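Local coordinates for protein acyl-coenzyme A oxidase acox-1.1 (Caenorhabditis elegans, PDB 5K3H) that catalyses the FAD-dependent desaturation of acyl-CoAs to (2E)-enoyl-CoAs, the first step of peroxisomal beta-oxidation, passing electrons to oxygen to give hydrogen peroxide, at residues E56-M61 with S621-R626; E46-L51 with N102-G107; A204-K209 with G214-M219; I260-L265 with V272-T277. All blocks are in the same frame, centred on the assembly; numbering follows the deposited sequence.

Contact 1 (E56-M61 with S621-R626); sequences ELHDSM and SDRELR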
loop_
_atom_site.group_PDB
_atom_site.type_symbol
_atom_site.label_atom_id
_atom_site.label_comp_id
_atom_site.label_asym_id
_atom_site.label_seq_id
_atom_site.Cartn_x
_atom_site.Cartn_y
_atom_site.Cartn_z
ATOM N N GLU B 56 -23.768 -0.627 25.108
ATOM C CA GLU B 56 -24.430 0.099 24.026
ATOM C C GLU B 56 -23.440 0.927 23.210
ATOM O O GLU B 56 -23.760 1.346 22.085
ATOM C CB GLU B 56 -25.555 0.987 24.585
ATOM C CG GLU B 56 -25.303 1.595 25.997
ATOM C CD GLU B 56 -25.549 0.613 27.156
ATOM O OE1 GLU B 56 -26.066 -0.483 26.880
ATOM O OE2 GLU B 56 -25.228 0.926 28.334
ATOM N N LEU B 57 -22.243 1.157 23.740
ATOM C CA LEU B 57 -21.203 1.869 23.018
ATOM C C LEU B 57 -20.212 0.931 22.332
ATOM O O LEU B 57 -19.144 1.386 21.911
ATOM C CB LEU B 57 -20.468 2.832 23.955
ATOM C CG LEU B 57 -21.215 4.109 24.334
ATOM C CD1 LEU B 57 -20.457 4.887 25.362
ATOM C CD2 LEU B 57 -21.423 4.961 23.103
ATOM N N HIS B 58 -20.502 -0.368 22.268
ATOM C CA HIS B 58 -19.608 -1.317 21.615
ATOM C C HIS B 58 -20.016 -1.574 20.168
ATOM O O HIS B 58 -21.170 -1.368 19.776
ATOM C CB HIS B 58 -19.574 -2.643 22.377
ATOM C CG HIS B 58 -19.078 -2.516 23.783
ATOM N ND1 HIS B 58 -19.090 -3.569 24.673
ATOM C CD2 HIS B 58 -18.517 -1.473 24.441
ATOM C CE1 HIS B 58 -18.581 -3.170 25.824
ATOM N NE2 HIS B 58 -18.226 -1.904 25.710
ATOM N N ASP B 59 -19.044 -2.022 19.366
ATOM C CA ASP B 59 -19.366 -2.492 18.028
ATOM C C ASP B 59 -20.370 -3.627 18.151
ATOM O O ASP B 59 -20.131 -4.592 18.883
ATOM C CB ASP B 59 -18.115 -3.011 17.314
ATOM C CG ASP B 59 -17.037 -1.956 17.130
ATOM O OD1 ASP B 59 -17.331 -0.746 17.213
ATOM O OD2 ASP B 59 -15.869 -2.353 16.929
ATOM N N SER B 60 -21.492 -3.520 17.426
ATOM C CA SER B 60 -22.505 -4.574 17.495
ATOM C C SER B 60 -22.005 -5.863 16.857
ATOM O O SER B 60 -22.416 -6.951 17.271
ATOM C CB SER B 60 -23.815 -4.128 16.838
ATOM O OG SER B 60 -23.617 -3.711 15.492
ATOM N N MET B 61 -21.128 -5.770 15.863
ATOM C CA MET B 61 -20.409 -6.932 15.352
ATOM C C MET B 61 -19.076 -6.455 14.792
ATOM O O MET B 61 -18.840 -5.245 14.678
ATOM C CB MET B 61 -21.227 -7.664 14.283
ATOM C CG MET B 61 -21.755 -6.789 13.193
ATOM S SD MET B 61 -22.375 -7.781 11.825
ATOM C CE MET B 61 -22.875 -9.269 12.699
ATOM N N SER B 621 -6.726 -0.835 23.885
ATOM C CA SER B 621 -7.577 -1.976 24.173
ATOM C C SER B 621 -7.959 -2.687 22.874
ATOM O O SER B 621 -7.839 -2.135 21.775
ATOM C CB SER B 621 -8.830 -1.516 24.914
ATOM O OG SER B 621 -9.674 -0.770 24.053
ATOM N N ASP B 622 -8.413 -3.940 23.010
ATOM C CA ASP B 622 -8.921 -4.682 21.858
ATOM C C ASP B 622 -10.101 -3.971 21.229
ATOM O O ASP B 622 -10.238 -3.947 19.997
ATOM C CB ASP B 622 -9.326 -6.100 22.271
ATOM C CG ASP B 622 -8.159 -7.023 22.362
ATOM O OD1 ASP B 622 -7.099 -6.614 21.838
ATOM O OD2 ASP B 622 -8.278 -8.127 22.959
ATOM N N ARG B 623 -10.968 -3.373 22.055
ATOM C CA ARG B 623 -12.099 -2.648 21.489
ATOM C C ARG B 623 -11.623 -1.504 20.597
ATOM O O ARG B 623 -12.288 -1.170 19.611
ATOM C CB ARG B 623 -13.016 -2.132 22.606
ATOM C CG ARG B 623 -13.911 -3.233 23.280
ATOM C CD ARG B 623 -15.041 -2.640 24.136
ATOM N NE ARG B 623 -14.570 -1.388 24.733
ATOM C CZ ARG B 623 -13.857 -1.307 25.860
ATOM N NH1 ARG B 623 -13.543 -2.408 26.539
ATOM N NH2 ARG B 623 -13.463 -0.120 26.307
ATOM N N GLU B 624 -10.474 -0.902 20.903
ATOM C CA GLU B 624 -9.950 0.141 20.023
ATOM C C GLU B 624 -9.201 -0.441 18.831
ATOM O O GLU B 624 -9.381 0.018 17.694
ATOM C CB GLU B 624 -9.033 1.087 20.802
ATOM C CG GLU B 624 -8.427 2.184 19.958
ATOM C CD GLU B 624 -7.515 3.117 20.748
ATOM O OE1 GLU B 624 -7.404 2.975 21.974
ATOM O OE2 GLU B 624 -6.893 3.996 20.133
ATOM N N LEU B 625 -8.329 -1.426 19.086
ATOM C CA LEU B 625 -7.394 -1.906 18.070
ATOM C C LEU B 625 -8.107 -2.640 16.943
ATOM O O LEU B 625 -7.696 -2.546 15.782
ATOM C CB LEU B 625 -6.342 -2.813 18.718
ATOM C CG LEU B 625 -5.126 -3.142 17.859
ATOM C CD1 LEU B 625 -4.467 -1.835 17.516
ATOM C CD2 LEU B 625 -4.138 -4.035 18.589
ATOM N N ARG B 626 -9.115 -3.444 17.280
ATOM C CA ARG B 626 -10.009 -4.075 16.317
ATOM C C ARG B 626 -9.309 -5.107 15.437
ATOM O O ARG B 626 -9.689 -5.311 14.279
ATOM C CB ARG B 626 -10.702 -3.019 15.462
ATOM C CG ARG B 626 -11.861 -2.391 16.198
ATOM C CD ARG B 626 -12.415 -1.148 15.527
ATOM N NE ARG B 626 -13.560 -0.635 16.276
ATOM C CZ ARG B 626 -13.519 0.353 17.169
ATOM N NH1 ARG B 626 -12.374 0.972 17.427
ATOM N NH2 ARG B 626 -14.633 0.722 17.798
HETATM O O HOH W 1 -14.032 -2.906 18.866
#
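The imidazole of His58 is overlapped by the aliphatic part of Arg623, whose CD sits over one ring face, 3.7 Å from the ring centroid, in a CH-pi contact. This pairing ties the loop between helices 38-52 and 68-85, in the N-terminal part of the acyl-CoA oxidase fold, to the short helix 622-625 near the C-terminal end of the chain. The Arg623 side chain bends at its third torsion (chi3 -33°), and its guanidinium, nearly parallel to the ring, continues to Glu104 in a salt bridge, while His58 NE2 is hydrogen-bonded to Leu51 O. Beside this overlap, Arg626 grips the Asp59 carboxylate side-on with two nitrogens. NH2 reaches OD1 at 3.1 Å in an almost straight bond lying in the guanidinium plane, and NE reaches OD2 at 3.0 Å from a tilted direction, with the two flat groups turned 41° apart. Asp59 has a second cationic partner in Lys78, and Arg626 NH2 also binds Glu104 O, so the bridge is one link of a wider polar network. A leucine in place of Arg626 would probably cost Asp59 its two-nitrogen grip and leave Glu104 O without this donor. Over one face of the Arg626 guanidinium, a water donates to Asp59 OD2 at 2.7 Å and to Arg623 O at 2.6 Å.

Contact 2 (E46-L51 with N102-G107); sequences EITAKL and NNEVLG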
loop_
_atom_site.group_PDB
_atom_site.type_symbol
_atom_site.label_atom_id
_atom_site.label_comp_id
_atom_site.label_asym_id
_atom_site.label_seq_id
_atom_site.Cartn_x
_atom_site.Cartn_y
_atom_site.Cartn_z
ATOM N N GLU B 46 -8.846 4.877 32.438
ATOM C CA GLU B 46 -10.130 5.004 33.123
ATOM C C GLU B 46 -11.280 5.074 32.135
ATOM O O GLU B 46 -12.324 4.452 32.353
ATOM C CB GLU B 46 -10.138 6.241 34.023
ATOM C CG GLU B 46 -9.164 6.174 35.173
ATOM C CD GLU B 46 -9.170 7.427 36.039
ATOM O OE1 GLU B 46 -9.902 8.376 35.714
ATOM O OE2 GLU B 46 -8.425 7.484 37.038
ATOM N N ILE B 47 -11.107 5.843 31.057
ATOM C CA ILE B 47 -12.112 5.923 29.998
ATOM C C ILE B 47 -12.376 4.548 29.398
ATOM O O ILE B 47 -13.530 4.164 29.161
ATOM C CB ILE B 47 -11.672 6.923 28.915
ATOM C CG1 ILE B 47 -11.705 8.356 29.429
ATOM C CG2 ILE B 47 -12.500 6.752 27.660
ATOM C CD1 ILE B 47 -10.908 9.304 28.550
ATOM N N THR B 48 -11.305 3.804 29.107
ATOM C CA THR B 48 -11.440 2.461 28.549
ATOM C C THR B 48 -12.210 1.554 29.494
ATOM O O THR B 48 -13.113 0.827 29.070
ATOM C CB THR B 48 -10.045 1.905 28.240
ATOM O OG1 THR B 48 -9.467 2.685 27.199
ATOM C CG2 THR B 48 -10.065 0.439 27.823
ATOM N N ALA B 49 -11.851 1.576 30.786
ATOM C CA ALA B 49 -12.530 0.742 31.770
ATOM C C ALA B 49 -14.001 1.125 31.893
ATOM O O ALA B 49 -14.878 0.255 31.961
ATOM C CB ALA B 49 -11.828 0.865 33.119
ATOM N N LYS B 50 -14.300 2.420 31.865
ATOM C CA LYS B 50 -15.693 2.833 31.924
ATOM C C LYS B 50 -16.462 2.318 30.710
ATOM O O LYS B 50 -17.575 1.792 30.843
ATOM C CB LYS B 50 -15.769 4.360 32.033
ATOM C CG LYS B 50 -17.189 4.932 32.112
ATOM C CD LYS B 50 -17.934 4.417 33.350
ATOM C CE LYS B 50 -19.243 5.162 33.548
ATOM N NZ LYS B 50 -19.902 4.784 34.847
ATOM N N LEU B 51 -15.880 2.429 29.514
ATOM C CA LEU B 51 -16.579 1.947 28.327
ATOM C C LEU B 51 -16.843 0.438 28.388
ATOM O O LEU B 51 -17.820 -0.053 27.801
ATOM C CB LEU B 51 -15.775 2.302 27.081
ATOM C CG LEU B 51 -15.720 3.777 26.701
ATOM C CD1 LEU B 51 -14.566 4.020 25.727
ATOM C CD2 LEU B 51 -17.039 4.249 26.117
ATOM N N ASN B 102 -13.478 8.778 20.982
ATOM C CA ASN B 102 -13.919 8.481 19.626
ATOM C C ASN B 102 -13.163 7.289 19.036
ATOM O O ASN B 102 -13.760 6.470 18.325
ATOM C CB ASN B 102 -13.797 9.726 18.742
ATOM C CG ASN B 102 -14.967 10.741 18.957
ATOM O OD1 ASN B 102 -16.010 10.424 19.570
ATOM N ND2 ASN B 102 -14.779 11.960 18.463
ATOM N N ASN B 103 -11.856 7.166 19.318
ATOM C CA ASN B 103 -11.082 6.028 18.795
ATOM C C ASN B 103 -11.628 4.698 19.302
ATOM O O ASN B 103 -11.717 3.733 18.536
ATOM C CB ASN B 103 -9.608 6.133 19.197
ATOM C CG ASN B 103 -8.886 7.268 18.532
ATOM O OD1 ASN B 103 -9.221 7.682 17.423
ATOM N ND2 ASN B 103 -7.873 7.792 19.216
ATOM N N GLU B 104 -11.951 4.621 20.606
ATOM C CA GLU B 104 -12.557 3.423 21.190
ATOM C C GLU B 104 -13.923 3.143 20.576
ATOM O O GLU B 104 -14.221 2.015 20.160
ATOM C CB GLU B 104 -12.722 3.594 22.708
ATOM C CG GLU B 104 -11.474 3.423 23.554
ATOM C CD GLU B 104 -11.401 2.063 24.246
ATOM O OE1 GLU B 104 -12.398 1.301 24.237
ATOM O OE2 GLU B 104 -10.305 1.732 24.749
ATOM N N VAL B 105 -14.782 4.156 20.539
ATOM C CA VAL B 105 -16.179 3.959 20.165
ATOM C C VAL B 105 -16.360 4.031 18.655
ATOM O O VAL B 105 -16.886 3.097 18.048
ATOM C CB VAL B 105 -17.072 4.977 20.929
ATOM C CG1 VAL B 105 -18.517 4.970 20.448
ATOM C CG2 VAL B 105 -17.061 4.650 22.409
ATOM N N LEU B 106 -15.858 5.080 18.009
ATOM C CA LEU B 106 -16.164 5.286 16.598
ATOM C C LEU B 106 -15.131 4.672 15.656
ATOM O O LEU B 106 -15.488 4.293 14.535
ATOM C CB LEU B 106 -16.332 6.790 16.316
ATOM C CG LEU B 106 -17.505 7.507 17.052
ATOM C CD1 LEU B 106 -17.506 9.022 16.875
ATOM C CD2 LEU B 106 -18.884 6.932 16.665
ATOM N N GLY B 107 -13.873 4.517 16.096
ATOM C CA GLY B 107 -12.868 3.860 15.284
ATOM C C GLY B 107 -12.228 4.783 14.263
ATOM O O GLY B 107 -12.240 6.004 14.391
#
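Helices 38-52 and 97-105 pass each other with Thr48 and Glu104 as the residues nearest across the gap, their CA atoms 7.5 Å apart. Glu104 points at the other helix and bends sharply at its second torsion (chi2 -102°), which folds the carboxylate over between Thr48 and Leu51. Its OE2 meets Thr48 OG1 at 2.8 Å, the two side chains crossing at about a right angle, and Thr48 CG2 stands close to the same oxygen. The threonine hydroxyl also lies within hydrogen-bonding distance of Arg44 O and His100 NE2. Nearer the backbone, the aliphatic part of the glutamate is covered by Leu51, whose CD1 rests 3.6 Å from Glu104 CB and 3.8 Å from its CG. The other branch of this leucine, CD2, packs on Val105 CG2 at 3.7 Å, so the forked end spans two successive residues of the facing helix. The charge of the buried carboxylate is probably offset from a third element: OE1 forms a salt bridge with Arg623, and OE2 is also hydrogen-bonded to Ser621 OG. An alanine at Glu104 would probably leave Arg623 without its anionic mate and open a gap beside Leu51 CD1. Apolar branches on one side and a carboxylate paired with Arg623 on the other thus make up this helix-helix interface in the all-helical N-terminal domain of an acyl-CoA oxidase.

Contact 3 (A204-K209 with G214-M219); sequences AHMYIK and GPHTFM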
loop_
_atom_site.group_PDB
_atom_site.type_symbol
_atom_site.label_atom_id
_atom_site.label_comp_id
_atom_site.label_asym_id
_atom_site.label_seq_id
_atom_site.Cartn_x
_atom_site.Cartn_y
_atom_site.Cartn_z
ATOM N N ALA B 204 -15.190 30.103 -1.948
ATOM C CA ALA B 204 -15.595 30.570 -3.264
ATOM C C ALA B 204 -14.903 31.897 -3.545
ATOM O O ALA B 204 -14.594 32.657 -2.625
ATOM C CB ALA B 204 -17.120 30.731 -3.355
ATOM N N HIS B 205 -14.691 32.177 -4.828
ATOM C CA HIS B 205 -14.124 33.451 -5.243
ATOM C C HIS B 205 -15.158 34.564 -5.167
ATOM O O HIS B 205 -16.229 34.461 -5.778
ATOM C CB HIS B 205 -13.588 33.339 -6.665
ATOM C CG HIS B 205 -12.251 32.675 -6.753
ATOM N ND1 HIS B 205 -11.464 32.735 -7.884
ATOM C CD2 HIS B 205 -11.548 31.967 -5.840
ATOM C CE1 HIS B 205 -10.341 32.078 -7.665
ATOM N NE2 HIS B 205 -10.366 31.609 -6.431
ATOM N N MET B 206 -14.823 35.650 -4.461
ATOM C CA MET B 206 -15.787 36.717 -4.201
ATOM C C MET B 206 -15.667 37.845 -5.228
ATOM O O MET B 206 -14.631 38.510 -5.330
ATOM C CB MET B 206 -15.632 37.277 -2.785
ATOM C CG MET B 206 -16.769 38.232 -2.422
ATOM S SD MET B 206 -16.849 38.648 -0.671
ATOM C CE MET B 206 -15.315 39.580 -0.468
ATOM N N TYR B 207 -16.766 38.114 -5.922
ATOM C CA TYR B 207 -16.831 39.154 -6.934
ATOM C C TYR B 207 -17.748 40.278 -6.457
ATOM O O TYR B 207 -18.844 40.020 -5.940
ATOM C CB TYR B 207 -17.337 38.576 -8.255
ATOM C CG TYR B 207 -16.308 37.775 -9.029
ATOM C CD1 TYR B 207 -16.008 36.461 -8.671
ATOM C CD2 TYR B 207 -15.660 38.316 -10.139
ATOM C CE1 TYR B 207 -15.085 35.714 -9.392
ATOM C CE2 TYR B 207 -14.725 37.571 -10.871
ATOM C CZ TYR B 207 -14.460 36.282 -10.492
ATOM O OH TYR B 207 -13.552 35.554 -11.199
ATOM N N ILE B 208 -17.277 41.517 -6.579
ATOM C CA ILE B 208 -18.087 42.700 -6.309
ATOM C C ILE B 208 -17.900 43.680 -7.451
ATOM O O ILE B 208 -16.774 44.098 -7.735
ATOM C CB ILE B 208 -17.736 43.367 -4.972
ATOM C CG1 ILE B 208 -17.694 42.336 -3.841
ATOM C CG2 ILE B 208 -18.730 44.498 -4.659
ATOM C CD1 ILE B 208 -17.176 42.930 -2.556
ATOM N N LYS B 209 -19.000 44.073 -8.082
ATOM C CA LYS B 209 -18.941 44.983 -9.222
ATOM C C LYS B 209 -18.014 44.428 -10.296
ATOM O O LYS B 209 -17.358 45.176 -11.013
ATOM C CB LYS B 209 -18.468 46.380 -8.797
ATOM C CG LYS B 209 -19.353 47.186 -7.829
ATOM C CD LYS B 209 -18.706 48.574 -7.619
ATOM C CE LYS B 209 -19.499 49.535 -6.766
ATOM N NZ LYS B 209 -19.170 49.395 -5.311
ATOM N N GLY B 214 -10.814 37.228 -4.665
ATOM C CA GLY B 214 -10.146 36.029 -4.219
ATOM C C GLY B 214 -11.010 35.174 -3.316
ATOM O O GLY B 214 -12.174 35.500 -3.039
ATOM N N PRO B 215 -10.445 34.066 -2.825
ATOM C CA PRO B 215 -11.243 33.111 -2.043
ATOM C C PRO B 215 -11.599 33.668 -0.672
ATOM O O PRO B 215 -10.746 34.214 0.035
ATOM C CB PRO B 215 -10.332 31.880 -1.939
ATOM C CG PRO B 215 -8.982 32.382 -2.162
ATOM C CD PRO B 215 -9.092 33.559 -3.095
ATOM N N HIS B 216 -12.883 33.550 -0.329
ATOM C CA HIS B 216 -13.460 33.891 0.963
ATOM C C HIS B 216 -14.396 32.768 1.394
ATOM O O HIS B 216 -14.776 31.909 0.591
ATOM C CB HIS B 216 -14.216 35.218 0.891
ATOM C CG HIS B 216 -13.331 36.411 0.737
ATOM N ND1 HIS B 216 -12.647 36.685 -0.426
ATOM C CD2 HIS B 216 -13.023 37.409 1.600
ATOM C CE1 HIS B 216 -11.962 37.809 -0.278
ATOM N NE2 HIS B 216 -12.168 38.265 0.944
ATOM N N THR B 217 -14.782 32.761 2.668
ATOM C CA THR B 217 -15.606 31.676 3.191
ATOM C C THR B 217 -16.982 32.167 3.644
ATOM O O THR B 217 -17.131 33.269 4.199
ATOM C CB THR B 217 -14.872 30.920 4.332
ATOM O OG1 THR B 217 -14.590 31.806 5.419
ATOM C CG2 THR B 217 -13.570 30.319 3.827
ATOM N N PHE B 218 -17.981 31.315 3.417
ATOM C CA PHE B 218 -19.377 31.678 3.606
ATOM C C PHE B 218 -20.087 30.560 4.348
ATOM O O PHE B 218 -19.888 29.374 4.053
ATOM C CB PHE B 218 -20.110 31.934 2.269
ATOM C CG PHE B 218 -19.454 32.977 1.395
ATOM C CD1 PHE B 218 -19.873 34.300 1.437
ATOM C CD2 PHE B 218 -18.364 32.656 0.601
ATOM C CE1 PHE B 218 -19.265 35.262 0.669
ATOM C CE2 PHE B 218 -17.759 33.624 -0.188
ATOM C CZ PHE B 218 -18.207 34.920 -0.145
ATOM N N MET B 219 -20.947 30.941 5.287
ATOM C CA MET B 219 -21.846 29.971 5.891
ATOM C C MET B 219 -22.968 29.710 4.901
ATOM O O MET B 219 -23.573 30.652 4.391
ATOM C CB MET B 219 -22.388 30.489 7.226
ATOM C CG MET B 219 -23.370 29.547 7.899
ATOM S SD MET B 219 -22.647 27.922 8.274
ATOM C CE MET B 219 -21.659 28.370 9.681
#
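Met206 reaches across to the neighbouring strand with its CB, SD and CE. Its CB lies 3.9 Å from His216 ND1, and with CG anti to the backbone N (chi1 -171°) the chain is carried out from the strand. SD lies over the face of the His216 ring and at the edge of Phe218, 4.0 Å from its CZ, a Met-aromatic contact, and the bend at chi3 (66°) turns the methyl onto the His216 ring. CE ends almost over the centre of that imidazole, 3.6 Å from the ring centroid, in a CH-pi contact. The ring is held from its edge as well: ND1 donates to Gly214 O within its own strand, in the plane of the imidazole, while NE2 is hydrogen-bonded to Tyr278 OH. Gly214 O takes a second bond from Met206 N at 3.0 Å, and the two donors reach it from opposite faces of the carbonyl plane. Farther along, Ala204 and His216 form a hydrogen-bonded pair, with His216 N to Ala204 O at 3.0 Å and Ala204 N to His216 O at 3.1 Å. On the face opposite Met206, His205 lies alongside Pro215, pointing the same way, with CD2 4.0 Å from Pro215 CD. The short segments run at 104°, far from antiparallel, and the bridges are confined to Ala204-His216 and His205-Pro215, in a beta hairpin of strands 199-208 and 211-221, part of the beta domain that carries FAD-binding residues.

Contact 4 (I260-L265 with V272-T277); sequences IPRTNL and VEADGT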
loop_
_atom_site.group_PDB
_atom_site.type_symbol
_atom_site.label_atom_id
_atom_site.label_comp_id
_atom_site.label_asym_id
_atom_site.label_seq_id
_atom_site.Cartn_x
_atom_site.Cartn_y
_atom_site.Cartn_z
ATOM N N ILE B 260 -27.607 33.759 -0.537
ATOM C CA ILE B 260 -27.452 33.805 0.918
ATOM C C ILE B 260 -27.271 35.267 1.335
ATOM O O ILE B 260 -26.813 36.098 0.520
ATOM C CB ILE B 260 -26.289 32.911 1.399
ATOM C CG1 ILE B 260 -24.943 33.388 0.851
ATOM C CG2 ILE B 260 -26.515 31.458 1.008
ATOM C CD1 ILE B 260 -23.767 32.553 1.324
ATOM N N PRO B 261 -27.643 35.635 2.569
ATOM C CA PRO B 261 -27.501 37.032 3.008
ATOM C C PRO B 261 -26.055 37.509 2.984
ATOM O O PRO B 261 -25.110 36.725 3.044
ATOM C CB PRO B 261 -28.046 37.012 4.443
ATOM C CG PRO B 261 -28.937 35.803 4.505
ATOM C CD PRO B 261 -28.396 34.811 3.534
ATOM N N ARG B 262 -25.897 38.832 2.911
ATOM C CA ARG B 262 -24.570 39.427 2.977
ATOM C C ARG B 262 -23.794 38.945 4.197
ATOM O O ARG B 262 -22.586 38.683 4.114
ATOM C CB ARG B 262 -24.664 40.956 3.018
ATOM C CG ARG B 262 -23.305 41.633 2.875
ATOM C CD ARG B 262 -23.308 43.113 3.123
ATOM N NE ARG B 262 -23.174 43.470 4.535
ATOM C CZ ARG B 262 -24.188 43.775 5.337
ATOM N NH1 ARG B 262 -25.432 43.779 4.864
ATOM N NH2 ARG B 262 -23.956 44.098 6.604
ATOM N N THR B 263 -24.470 38.825 5.341
ATOM C CA THR B 263 -23.800 38.508 6.599
ATOM C C THR B 263 -23.459 37.028 6.751
ATOM O O THR B 263 -22.911 36.649 7.794
ATOM C CB THR B 263 -24.666 38.959 7.778
ATOM O OG1 THR B 263 -25.986 38.420 7.622
ATOM C CG2 THR B 263 -24.738 40.483 7.854
ATOM N N ASN B 264 -23.744 36.186 5.742
ATOM C CA ASN B 264 -23.208 34.824 5.724
ATOM C C ASN B 264 -21.758 34.766 5.267
ATOM O O ASN B 264 -21.146 33.705 5.393
ATOM C CB ASN B 264 -24.040 33.891 4.843
ATOM C CG ASN B 264 -25.311 33.415 5.520
ATOM O OD1 ASN B 264 -25.967 34.164 6.230
ATOM N ND2 ASN B 264 -25.658 32.154 5.303
ATOM N N LEU B 265 -21.215 35.854 4.713
ATOM C CA LEU B 265 -19.774 35.992 4.572
ATOM C C LEU B 265 -19.147 36.034 5.960
ATOM O O LEU B 265 -19.529 36.868 6.785
ATOM C CB LEU B 265 -19.431 37.270 3.800
ATOM C CG LEU B 265 -17.961 37.739 3.823
ATOM C CD1 LEU B 265 -17.069 36.837 2.973
ATOM C CD2 LEU B 265 -17.791 39.192 3.399
ATOM N N VAL B 272 -17.488 43.254 4.150
ATOM C CA VAL B 272 -18.158 43.793 2.973
ATOM C C VAL B 272 -19.426 44.471 3.472
ATOM O O VAL B 272 -20.314 43.804 4.024
ATOM C CB VAL B 272 -18.483 42.711 1.922
ATOM C CG1 VAL B 272 -19.441 43.236 0.864
ATOM C CG2 VAL B 272 -17.202 42.211 1.260
ATOM N N GLU B 273 -19.510 45.790 3.279
ATOM C CA GLU B 273 -20.645 46.571 3.751
ATOM C C GLU B 273 -21.795 46.424 2.772
ATOM O O GLU B 273 -21.638 45.880 1.676
ATOM C CB GLU B 273 -20.237 48.028 3.973
ATOM C CG GLU B 273 -18.951 48.094 4.795
ATOM C CD GLU B 273 -18.576 49.487 5.260
ATOM O OE1 GLU B 273 -18.557 50.411 4.417
ATOM O OE2 GLU B 273 -18.276 49.659 6.464
ATOM N N ALA B 274 -22.986 46.859 3.211
ATOM C CA ALA B 274 -24.187 46.736 2.383
ATOM C C ALA B 274 -24.017 47.363 1.007
ATOM O O ALA B 274 -24.548 46.851 0.018
ATOM C CB ALA B 274 -25.374 47.380 3.094
ATOM N N ASP B 275 -23.291 48.476 0.920
ATOM C CA ASP B 275 -23.020 49.087 -0.377
ATOM C C ASP B 275 -21.998 48.302 -1.212
ATOM O O ASP B 275 -21.662 48.748 -2.315
ATOM C CB ASP B 275 -22.660 50.569 -0.208
ATOM C CG ASP B 275 -21.366 50.800 0.521
ATOM O OD1 ASP B 275 -20.647 49.843 0.888
ATOM O OD2 ASP B 275 -21.067 51.989 0.732
ATOM N N GLY B 276 -21.442 47.205 -0.687
ATOM C CA GLY B 276 -20.391 46.482 -1.369
ATOM C C GLY B 276 -18.979 46.910 -1.062
ATOM O O GLY B 276 -18.046 46.343 -1.650
ATOM N N THR B 277 -18.786 47.896 -0.189
ATOM C CA THR B 277 -17.444 48.354 0.137
ATOM C C THR B 277 -16.696 47.254 0.869
ATOM O O THR B 277 -17.224 46.656 1.814
ATOM C CB THR B 277 -17.502 49.612 1.009
ATOM O OG1 THR B 277 -18.357 50.588 0.399
ATOM C CG2 THR B 277 -16.108 50.200 1.236
#
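Leu265 and Val272 make the tight, buried part of this contact: Leu265 CD2 lies 3.7 Å from Val272 CG2, the two side chains crossing at about a right angle. Leu265 holds its CG anti to the backbone N (chi1 167°), which extends the side chain toward the valine, and Met206 touches both residues from strand 199-208. Next to this apolar pair, Arg262 enters from the 3-10 turn 262-264. Its chain bends at chi3 (85°), bringing NE to Val272 O at 2.9 Å; the carbonyl oxygen lies near the guanidinium plane, but the N-H...O angle of 132° makes the bond far from straight. CD is also close to the backbone, 3.2 Å from Val272 O. The contact thus joins the 3-10 turn and loop that follow strand 258-261 of the mixed sheet to the connection of the small two-stranded antiparallel sheet 271-272 and 278-279. That connection is a type I beta turn from Glu273 to Gly276, closed by Gly276 N to Glu273 O at 2.7 Å. Toward solvent the packing is looser. Ala274 N stands 3.6 Å over one guanidinium face of Arg262, with Thr263 CG2 over the other, and Ala274 CB comes no nearer than 4.0 Å to Arg262 NH1. The exposed Glu273 directs its CB away from segment 260-265, and Asp275 turns back to its own segment, where OD1 accepts from Thr277 N at 2.9 Å in an Asx turn.

How the contacts relate
The four contacts form two clusters. Contacts 1 and 2, with centres 8 Å apart, share Glu104 as a junction: Ser621 OG and Arg626 NH2 of contact 1 bind its carboxylate and its backbone oxygen. Their segments alternate along the chain, and the short helix 622-625 packs against helices 38-52 and 97-105 of the N-terminal domain. Contacts 3 and 4 follow one another in sequence, about 10 Å apart between centres, and both reach the mixed sheet of the beta domain, where Met219 O meets Asn264 ND2 and Phe218 packs on Leu265. About 41 to 48 Å separates the centres of the two clusters, so one lies where N-terminal and C-terminal helical parts meet, the other in the beta domain.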